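PDB 4K3Y: neuraminidase from Influenza A virus, which forms the beta-propeller ectodomain of a neuraminidase-like surface protein of a bat influenza virus, a fold that typically assembles into tetrameric heads. Local coordinates for the interface of chains A and B. Residues are numbered along the deposited sequence; one frame, centred on the assembly and turned at random. Chains: chain A/B, neuraminidase.

The interface of chains A and B. Residues chain A 324, 326; chain B 128-129.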
loop_
_atom_site.group_PDB
_atom_site.type_symbol
_atom_site.label_atom_id
_atom_site.label_comp_id
_atom_site.label_asym_id
_atom_site.label_seq_id
_atom_site.Cartn_x
_atom_site.Cartn_y
_atom_site.Cartn_z
ATOM N N PRO A 324 -3.971 22.902 -2.077
ATOM C CA PRO A 324 -2.972 21.918 -1.634
ATOM C C PRO A 324 -2.192 22.559 -0.478
ATOM O O PRO A 324 -2.044 23.780 -0.420
ATOM C CB PRO A 324 -2.091 21.726 -2.869
ATOM C CG PRO A 324 -2.891 22.312 -4.010
ATOM C CD PRO A 324 -3.648 23.446 -3.405
ATOM N N TYR A 326 0.321 20.697 1.720
ATOM C CA TYR A 326 1.489 19.981 2.226
ATOM C C TYR A 326 2.759 20.687 1.731
ATOM O O TYR A 326 3.318 20.371 0.677
ATOM C CB TYR A 326 1.426 18.492 1.869
ATOM C CG TYR A 326 0.850 18.147 0.505
ATOM C CD1 TYR A 326 -0.512 18.289 0.225
ATOM C CD2 TYR A 326 1.673 17.661 -0.501
ATOM C CE1 TYR A 326 -1.025 17.971 -1.028
ATOM C CE2 TYR A 326 1.170 17.337 -1.749
ATOM C CZ TYR A 326 -0.173 17.492 -2.006
ATOM O OH TYR A 326 -0.647 17.167 -3.251
ATOM N N GLY B 128 3.128 16.456 -5.454
ATOM C CA GLY B 128 2.271 16.525 -6.628
ATOM C C GLY B 128 1.742 17.930 -6.830
ATOM O O GLY B 128 0.731 18.126 -7.516
ATOM N N ILE B 129 2.411 18.907 -6.219
ATOM C CA ILE B 129 1.979 20.295 -6.314
ATOM C C ILE B 129 2.618 21.025 -7.507
ATOM O O ILE B 129 3.842 20.977 -7.704
ATOM C CB ILE B 129 2.322 21.065 -5.031
ATOM C CG1 ILE B 129 1.739 20.354 -3.809
ATOM C CG2 ILE B 129 1.839 22.529 -5.118
ATOM C CD1 ILE B 129 1.899 21.157 -2.511
#
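The phenol ring of A:Tyr326 presents one face to the side chain of B:Ile129, whose terminal methyl CD1 sits 3.9 Å above the ring plane, displaced from the centre toward the rim. The methylene CG1 approaches the rim further out, 3.7 Å from CE2 of A:Tyr326, and reaches on toward CZ and the phenol OH. Beyond the CE2 and OH edge of the ring, close to its plane, lies the backbone of B:Gly128, with its N 4.3 Å from A:Tyr326 CE2. A:Pro324 and the isoleucine tip lie side by side at about the same height above that face, CD1 over the ring and the proline CB flanking it, 4.0 Å from B:Ile129 CD1. The isoleucine and tyrosine side chains run antiparallel, each passing alongside the other from its own chain. The isoleucine is extended at its end (chi2 -173°), which carries CD1 inward as far as the main chain of A:Tyr326, 3.6 Å from the carbonyl O. The tyrosine CG lies between its own backbone N and carbonyl carbon (chi1 37°), which folds the ring back over the same methyl that the carbonyl touches. A:Tyr326 is poorly ordered, and the exact tilt of its ring is correspondingly uncertain. The contacts of the isoleucine with the ring and the proline are van der Waals packing, and the patch hides 117 Å² of protein surface over both sides. It brings a loop of one propeller against the start of strand 129-134 in its neighbour. The wider interface is not an exact two-fold, in keeping with the four-fold tetramer of influenza neuraminidases, and this small apolar patch may contribute to holding adjacent subunits together.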